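Local coordinates for protein EH1AB1 (Metagenome, PDB 6I8F) that hydrolyses esters, probably by the nucleophilic mechanism common to enzymes of the alpha/beta hydrolase fold, at residues L17-N22 against F308-L313; D56-P61 against H113-R118. All coordinates share one frame; numbering follows the deposited sequence.

Contact 1 (L17-N22 against F308-L313); sequences LPETRN and FLSQGL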
ATOM      1  N   LEU A  17     -16.554  12.296   4.067  1.00 31.71           N
ATOM      2  CA  LEU A  17     -16.493  12.897   2.756  1.00 30.77           C
ATOM      3  C   LEU A  17     -17.907  13.230   2.286  1.00 29.75           C
ATOM      4  O   LEU A  17     -18.869  12.555   2.645  1.00 29.86           O
ATOM      5  CB  LEU A  17     -15.821  11.931   1.777  1.00 30.64           C
ATOM      6  CG  LEU A  17     -14.341  11.646   2.013  1.00 30.47           C
ATOM      7  CD1 LEU A  17     -13.895  10.454   1.173  1.00 30.49           C
ATOM      8  CD2 LEU A  17     -13.504  12.874   1.688  1.00 30.98           C
ATOM      9  N   PRO A  18     -18.068  14.263   1.433  1.00 29.84           N
ATOM     10  CA  PRO A  18     -19.367  14.576   0.837  1.00 29.80           C
ATOM     11  C   PRO A  18     -20.126  13.360   0.281  1.00 28.50           C
ATOM     12  O   PRO A  18     -21.301  13.179   0.615  1.00 28.26           O
ATOM     13  CB  PRO A  18     -19.001  15.558  -0.286  1.00 30.04           C
ATOM     14  CG  PRO A  18     -17.766  16.259   0.230  1.00 31.87           C
ATOM     15  CD  PRO A  18     -17.013  15.202   1.018  1.00 30.90           C
ATOM     16  N   GLU A  19     -19.467  12.535  -0.548  1.00 27.47           N
ATOM     17  CA  GLU A  19     -20.142  11.370  -1.180  1.00 26.22           C
ATOM     18  C   GLU A  19     -20.647  10.403  -0.099  1.00 24.49           C
ATOM     19  O   GLU A  19     -21.693   9.777  -0.248  1.00 24.55           O
ATOM     20  CB  GLU A  19     -19.234  10.668  -2.197  1.00 26.75           C
ATOM     21  CG  GLU A  19     -17.999   9.983  -1.599  1.00 26.13           C
ATOM     22  CD  GLU A  19     -17.190   9.160  -2.592  1.00 26.64           C
ATOM     23  OE1 GLU A  19     -17.365   9.383  -3.814  1.00 27.62           O
ATOM     24  OE2 GLU A  19     -16.422   8.259  -2.148  1.00 24.47           O
ATOM     25  N   THR A  20     -19.898  10.286   0.997  1.00 23.53           N
ATOM     26  CA  THR A  20     -20.269   9.419   2.099  1.00 24.50           C
ATOM     27  C   THR A  20     -21.538   9.953   2.782  1.00 24.92           C
ATOM     28  O   THR A  20     -22.514   9.227   2.947  1.00 24.84           O
ATOM     29  CB  THR A  20     -19.122   9.261   3.109  1.00 23.49           C
ATOM     30  OG1 THR A  20     -17.906   8.980   2.410  1.00 22.04           O
ATOM     31  CG2 THR A  20     -19.404   8.167   4.112  1.00 23.42           C
ATOM     32  N   ARG A  21     -21.488  11.217   3.202  1.00 28.61           N
ATOM     33  CA  ARG A  21     -22.643  11.938   3.779  1.00 32.81           C
ATOM     34  C   ARG A  21     -23.870  11.783   2.865  1.00 31.57           C
ATOM     35  O   ARG A  21     -24.956  11.456   3.333  1.00 29.79           O
ATOM     36  CB  ARG A  21     -22.301  13.417   3.987  1.00 35.80           C
ATOM     37  CG  ARG A  21     -22.472  13.892   5.422  1.00 43.24           C
ATOM     38  CD  ARG A  21     -21.841  15.248   5.700  1.00 48.21           C
ATOM     39  NE  ARG A  21     -20.422  15.326   5.359  1.00 50.56           N
ATOM     40  CZ  ARG A  21     -19.888  16.229   4.539  1.00 53.19           C
ATOM     41  NH1 ARG A  21     -20.656  17.133   3.952  1.00 56.64           N
ATOM     42  NH2 ARG A  21     -18.587  16.240   4.318  1.00 55.33           N
ATOM     43  N   ASN A  22     -23.675  12.016   1.560  1.00 32.96           N
ATOM     44  CA  ASN A  22     -24.752  11.915   0.574  1.00 33.28           C
ATOM     45  C   ASN A  22     -25.371  10.516   0.626  1.00 32.17           C
ATOM     46  O   ASN A  22     -26.602  10.397   0.636  1.00 29.47           O
ATOM     47  CB  ASN A  22     -24.297  12.273  -0.842  1.00 35.87           C
ATOM     48  CG  ASN A  22     -24.081  13.760  -1.026  1.00 39.03           C
ATOM     49  OD1 ASN A  22     -24.521  14.565  -0.204  1.00 41.56           O
ATOM     50  ND2 ASN A  22     -23.395  14.134  -2.094  1.00 40.72           N
ATOM     51  N   PHE A 308     -22.067   4.546  -5.685  1.00 22.48           N
ATOM     52  CA  PHE A 308     -22.285   5.714  -4.852  1.00 23.24           C
ATOM     53  C   PHE A 308     -20.976   6.323  -4.351  1.00 24.27           C
ATOM     54  O   PHE A 308     -20.937   7.531  -4.145  1.00 23.11           O
ATOM     55  CB  PHE A 308     -23.154   5.346  -3.653  1.00 25.00           C
ATOM     56  CG  PHE A 308     -24.508   4.830  -4.048  1.00 26.61           C
ATOM     57  CD1 PHE A 308     -25.470   5.699  -4.541  1.00 29.15           C
ATOM     58  CD2 PHE A 308     -24.798   3.478  -3.986  1.00 26.73           C
ATOM     59  CE1 PHE A 308     -26.721   5.229  -4.911  1.00 28.92           C
ATOM     60  CE2 PHE A 308     -26.038   3.010  -4.384  1.00 28.23           C
ATOM     61  CZ  PHE A 308     -26.999   3.886  -4.838  1.00 28.22           C
ATOM     62  N   LEU A 309     -19.951   5.491  -4.106  1.00 23.89           N
ATOM     63  CA  LEU A 309     -18.711   5.939  -3.462  1.00 23.26           C
ATOM     64  C   LEU A 309     -17.521   5.703  -4.405  1.00 24.24           C
ATOM     65  O   LEU A 309     -17.030   4.578  -4.568  1.00 24.11           O
ATOM     66  CB  LEU A 309     -18.529   5.217  -2.120  1.00 22.99           C
ATOM     67  CG  LEU A 309     -19.680   5.351  -1.120  1.00 23.70           C
ATOM     68  CD1 LEU A 309     -19.399   4.572   0.155  1.00 23.25           C
ATOM     69  CD2 LEU A 309     -19.965   6.811  -0.795  1.00 24.15           C
ATOM     70  N   SER A 310     -17.049   6.799  -5.006  1.00 24.59           N
ATOM     71  CA  SER A 310     -15.848   6.829  -5.828  1.00 25.26           C
ATOM     72  C   SER A 310     -14.625   6.305  -5.073  1.00 22.88           C
ATOM     73  O   SER A 310     -13.711   5.775  -5.700  1.00 22.18           O
ATOM     74  CB  SER A 310     -15.576   8.229  -6.291  1.00 28.44           C
ATOM     75  OG  SER A 310     -16.508   8.560  -7.292  1.00 38.85           O
ATOM     76  N   GLN A 311     -14.576   6.542  -3.753  1.00 21.04           N
ATOM     77  CA  GLN A 311     -13.448   6.111  -2.942  1.00 20.38           C
ATOM     78  C   GLN A 311     -13.306   4.591  -3.102  1.00 18.90           C
ATOM     79  O   GLN A 311     -12.202   4.046  -3.079  1.00 18.11           O
ATOM     80  CB  GLN A 311     -13.644   6.513  -1.476  1.00 20.91           C
ATOM     81  CG  GLN A 311     -13.345   7.976  -1.184  1.00 21.50           C
ATOM     82  CD  GLN A 311     -11.885   8.308  -1.370  1.00 22.75           C
ATOM     83  OE1 GLN A 311     -11.013   7.799  -0.672  1.00 25.35           O
ATOM     84  NE2 GLN A 311     -11.603   9.147  -2.348  1.00 23.85           N
ATOM     85  N   GLY A 312     -14.451   3.921  -3.293  1.00 17.76           N
ATOM     86  CA  GLY A 312     -14.498   2.489  -3.494  1.00 16.91           C
ATOM     87  C   GLY A 312     -13.719   2.058  -4.727  1.00 16.67           C
ATOM     88  O   GLY A 312     -13.032   1.038  -4.709  1.00 16.96           O
ATOM     89  N   LEU A 313     -13.815   2.836  -5.810  1.00 16.74           N
ATOM     90  CA  LEU A 313     -13.084   2.509  -7.037  1.00 18.28           C
ATOM     91  C   LEU A 313     -11.581   2.762  -6.841  1.00 18.62           C
ATOM     92  O   LEU A 313     -10.759   1.997  -7.335  1.00 18.92           O
ATOM     93  CB  LEU A 313     -13.631   3.334  -8.201  1.00 18.62           C
ATOM     94  CG  LEU A 313     -15.083   3.048  -8.576  1.00 19.07           C
ATOM     95  CD1 LEU A 313     -15.538   4.009  -9.665  1.00 19.44           C
ATOM     96  CD2 LEU A 313     -15.277   1.603  -9.027  1.00 19.15           C
TER
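Glu19 reaches from the first turn of helix 18-32 to Leu309, Ser310 and Gln311 at the N-terminal end of helix 310-327, joining the first and last helices of this alpha/beta hydrolase fold. Glu19 CB comes no nearer than 4.1 Å to the segment, at Phe308 O. The first torsion (chi1 66°) sets Glu19 CG between the backbone N and the carbonyl carbon, where it meets Leu309 CD2 at 3.8 Å. Leu309 CD2 also sits 3.5 Å from the backbone oxygen Glu19 O, so Leu309 lies against both side chain and main chain. Beyond CG the chain is extended, and the carboxylate grips two successive amides. Ser310 N donates to Glu19 OE1 over 2.9 Å on the syn side, 31° out of the carboxylate plane. Gln311 N uses the syn lone pair of Glu19 OE2, a straighter bond of 3.0 Å and 163°. Leu17 crosses Gln311 at about a right angle, its CD1 resting 3.5 Å from Gln311 CG; the amide oxygen of Gln311 bonds to Lys289 of the second subunit. Thr20 OG1 bonds to Gly297 O, tying the same helical turn to the loop before strand 298-299. Two bonds hold the carboxylate's rotation, and an acidic group accepting from amides at the positive end of a helix dipole would probably be favoured in its ionised form.

Contact 2 (D56-P61 against H113-R118); sequences DGEADP and HDSTCR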
ATOM      1  N   ASP A  56     -27.044  -3.694  -7.259  1.00 21.23           N
ATOM      2  CA  ASP A  56     -27.380  -2.422  -7.896  1.00 22.36           C
ATOM      3  C   ASP A  56     -26.568  -1.275  -7.279  1.00 22.78           C
ATOM      4  O   ASP A  56     -26.693  -0.142  -7.735  1.00 23.58           O
ATOM      5  CB  ASP A  56     -28.888  -2.151  -7.821  1.00 24.48           C
ATOM      6  CG  ASP A  56     -29.396  -1.114  -8.819  1.00 26.70           C
ATOM      7  OD1 ASP A  56     -28.824  -1.025  -9.949  1.00 27.37           O
ATOM      8  OD2 ASP A  56     -30.340  -0.375  -8.455  1.00 29.32           O
ATOM      9  N   GLY A  57     -25.780  -1.569  -6.231  1.00 21.82           N
ATOM     10  CA  GLY A  57     -24.922  -0.600  -5.551  1.00 21.08           C
ATOM     11  C   GLY A  57     -23.468  -0.643  -6.027  1.00 20.93           C
ATOM     12  O   GLY A  57     -22.677   0.207  -5.658  1.00 20.84           O
ATOM     13  N   GLU A  58     -23.102  -1.668  -6.803  1.00 20.17           N
ATOM     14  CA  GLU A  58     -21.813  -1.714  -7.467  1.00 19.49           C
ATOM     15  C   GLU A  58     -21.845  -0.790  -8.686  1.00 19.58           C
ATOM     16  O   GLU A  58     -22.894  -0.601  -9.298  1.00 18.55           O
ATOM     17  CB  GLU A  58     -21.492  -3.093  -8.024  1.00 19.60           C
ATOM     18  CG  GLU A  58     -21.283  -4.181  -6.994  1.00 19.56           C
ATOM     19  CD  GLU A  58     -20.505  -5.343  -7.576  1.00 19.56           C
ATOM     20  OE1 GLU A  58     -21.068  -6.037  -8.464  1.00 19.77           O
ATOM     21  OE2 GLU A  58     -19.301  -5.501  -7.207  1.00 19.48           O
ATOM     22  N   ALA A  59     -20.672  -0.266  -9.049  1.00 18.61           N
ATOM     23  CA  ALA A  59     -20.456   0.368 -10.348  1.00 21.10           C
ATOM     24  C   ALA A  59     -20.866  -0.603 -11.471  1.00 21.40           C
ATOM     25  O   ALA A  59     -20.909  -1.820 -11.272  1.00 21.12           O
ATOM     26  CB  ALA A  59     -18.999   0.765 -10.469  1.00 20.95           C
ATOM     27  N   ASP A  60     -21.131  -0.067 -12.665  1.00 21.60           N
ATOM     28  CA  ASP A  60     -21.423  -0.901 -13.825  1.00 23.08           C
ATOM     29  C   ASP A  60     -20.255  -1.838 -14.108  1.00 21.26           C
ATOM     30  O   ASP A  60     -19.098  -1.451 -13.967  1.00 19.38           O
ATOM     31  CB  ASP A  60     -21.718  -0.060 -15.062  1.00 26.22           C
ATOM     32  CG  ASP A  60     -23.067   0.629 -14.985  1.00 28.84           C
ATOM     33  OD1 ASP A  60     -23.923   0.167 -14.211  1.00 28.56           O
ATOM     34  OD2 ASP A  60     -23.236   1.625 -15.689  1.00 36.18           O
ATOM     35  N   PRO A  61     -20.525  -3.104 -14.489  1.00 20.62           N
ATOM     36  CA  PRO A  61     -19.457  -4.077 -14.700  1.00 20.90           C
ATOM     37  C   PRO A  61     -18.576  -3.715 -15.888  1.00 21.02           C
ATOM     38  O   PRO A  61     -19.072  -3.578 -17.001  1.00 22.02           O
ATOM     39  CB  PRO A  61     -20.203  -5.392 -14.946  1.00 20.22           C
ATOM     40  CG  PRO A  61     -21.560  -4.956 -15.453  1.00 20.51           C
ATOM     41  CD  PRO A  61     -21.863  -3.700 -14.661  1.00 21.18           C
ATOM     42  N   HIS A 113     -20.769  -8.896  -5.874  1.00 16.76           N
ATOM     43  CA  HIS A 113     -19.377  -8.419  -5.923  1.00 17.10           C
ATOM     44  C   HIS A 113     -18.771  -8.604  -7.325  1.00 17.70           C
ATOM     45  O   HIS A 113     -17.569  -8.502  -7.491  1.00 17.98           O
ATOM     46  CB  HIS A 113     -18.554  -9.154  -4.856  1.00 18.07           C
ATOM     47  CG  HIS A 113     -18.865  -8.712  -3.460  1.00 18.29           C
ATOM     48  ND1 HIS A 113     -20.101  -8.953  -2.860  1.00 18.11           N
ATOM     49  CD2 HIS A 113     -18.113  -8.048  -2.553  1.00 17.43           C
ATOM     50  CE1 HIS A 113     -20.083  -8.456  -1.636  1.00 18.89           C
ATOM     51  NE2 HIS A 113     -18.868  -7.892  -1.423  1.00 18.18           N
ATOM     52  N   ASP A 114     -19.620  -8.841  -8.328  1.00 18.14           N
ATOM     53  CA  ASP A 114     -19.210  -9.157  -9.709  1.00 18.07           C
ATOM     54  C   ASP A 114     -18.447  -7.988 -10.358  1.00 17.08           C
ATOM     55  O   ASP A 114     -17.376  -8.193 -10.929  1.00 17.50           O
ATOM     56  CB  ASP A 114     -20.431  -9.548 -10.541  1.00 18.16           C
ATOM     57  CG  ASP A 114     -20.098  -9.815 -11.995  1.00 18.79           C
ATOM     58  OD1 ASP A 114     -19.567 -10.906 -12.275  1.00 20.27           O
ATOM     59  OD2 ASP A 114     -20.345  -8.914 -12.827  1.00 19.41           O
ATOM     60  N   SER A 115     -19.001  -6.772 -10.291  1.00 16.49           N
ATOM     61  CA  SER A 115     -18.355  -5.585 -10.885  1.00 17.17           C
ATOM     62  C   SER A 115     -16.993  -5.312 -10.221  1.00 17.29           C
ATOM     63  O   SER A 115     -16.037  -4.886 -10.898  1.00 16.80           O
ATOM     64  CB  SER A 115     -19.245  -4.356 -10.813  1.00 17.69           C
ATOM     65  OG  SER A 115     -20.414  -4.509 -11.624  1.00 17.40           O
ATOM     66  N   THR A 116     -16.927  -5.542  -8.905  1.00 16.11           N
ATOM     67  CA  THR A 116     -15.733  -5.363  -8.105  1.00 15.92           C
ATOM     68  C   THR A 116     -14.657  -6.371  -8.517  1.00 16.14           C
ATOM     69  O   THR A 116     -13.487  -6.006  -8.650  1.00 17.06           O
ATOM     70  CB  THR A 116     -16.045  -5.482  -6.610  1.00 15.92           C
ATOM     71  OG1 THR A 116     -16.968  -4.433  -6.301  1.00 15.67           O
ATOM     72  CG2 THR A 116     -14.806  -5.403  -5.743  1.00 15.56           C
ATOM     73  N   CYS A 117     -15.037  -7.640  -8.680  1.00 15.85           N
ATOM     74  CA  CYS A 117     -14.087  -8.668  -9.084  1.00 16.42           C
ATOM     75  C   CYS A 117     -13.566  -8.402 -10.500  1.00 15.83           C
ATOM     76  O   CYS A 117     -12.379  -8.591 -10.751  1.00 15.53           O
ATOM     77  CB  CYS A 117     -14.687 -10.059  -9.010  1.00 16.64           C
ATOM     78  SG  CYS A 117     -14.815 -10.645  -7.301  1.00 17.90           S
ATOM     79  N   ARG A 118     -14.453  -7.942 -11.385  1.00 15.79           N
ATOM     80  CA  ARG A 118     -14.076  -7.591 -12.760  1.00 17.09           C
ATOM     81  C   ARG A 118     -12.992  -6.509 -12.719  1.00 17.15           C
ATOM     82  O   ARG A 118     -11.972  -6.615 -13.408  1.00 16.61           O
ATOM     83  CB  ARG A 118     -15.289  -7.112 -13.566  1.00 17.17           C
ATOM     84  CG  ARG A 118     -16.213  -8.229 -14.024  1.00 17.24           C
ATOM     85  CD  ARG A 118     -17.552  -7.666 -14.471  1.00 17.94           C
ATOM     86  NE  ARG A 118     -18.427  -8.679 -15.063  1.00 18.32           N
ATOM     87  CZ  ARG A 118     -18.457  -9.006 -16.359  1.00 18.94           C
ATOM     88  NH1 ARG A 118     -17.719  -8.349 -17.245  1.00 16.85           N
ATOM     89  NH2 ARG A 118     -19.235 -10.002 -16.755  1.00 18.82           N
TER
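Glu58 CG stands anti to its carbonyl carbon (chi1 -66°) and the chain runs extended beyond it, carrying the carboxylate to the backbone N of Ser115 and Thr116; Ser115 OG, also anti to its own carbonyl carbon, is placed for Ala59 O. The contact joins the loop after helix 43-55 to the N-terminal turn of helix 114-124, which links the neighbouring parallel strands 94-100 and 127-132 in a beta-alpha-beta crossover of the alpha/beta hydrolase fold. His113 is the N-cap residue of this helix, and its NE2 bonds to Asp174.

Three bonds hold the Glu58 carboxylate. Ser115 N donates to Glu58 OE1 over 2.9 Å, on the syn side. Glu58 OE2 takes two donors from a single residue: Thr116 N at 2.9 Å comes from 40° above the carboxylate plane, whereas Thr116 OG1, at 2.7 Å from OE2, approaches on the anti side and nearer the plane. Donors from such different directions fix the rotation of the group, and the helix end would probably favour its negative charge. An alanine in place of Glu58 would probably leave Ser115 N, Thr116 N and Thr116 OG1 without this acceptor and the loop less firmly tied to the helix.

A second link does not involve the carboxylate: Ser115 OG donates to Ala59 O over 2.8 Å, tilted 17° from the carbonyl plane. One turn on, Arg118 NE forms a salt bridge with Asp114 OD2 at 3.0 Å. Asp114 OD1 forms a salt bridge with Arg82 and a hydrogen bond with Tyr84 OH, and Arg118 NH1 a hydrogen bond with Pro62 O. Pro61 packs beside this network, its CB 3.4 Å from Ser115 OG and 3.5 Å from Arg118 CD.

Overall arrangement
From the N terminus, the chain enters contact 1 at once on helix 18-32 and returns to it only at helix 310-327, so that contact closes a loop of 285 residues holding the whole eight-stranded sheet. Contact 2 is the inner closure: after helix 43-55 the chain forms strands 66-73, 78-85 and 94-100 before helix 114-124 comes back to residues 56-61. The loops therefore nest and do not cross. The centres of the two contacts are about 15 Å apart, yet the contacts touch, Phe308 CE2 lying 4.0 Å from Gly57 CA and Leu313 CD2 4.1 Å from Ala59 CB. Segment 56-61 touches both the C-terminal helix and the crossover helix, which also meet directly through Thr116 and Asn316.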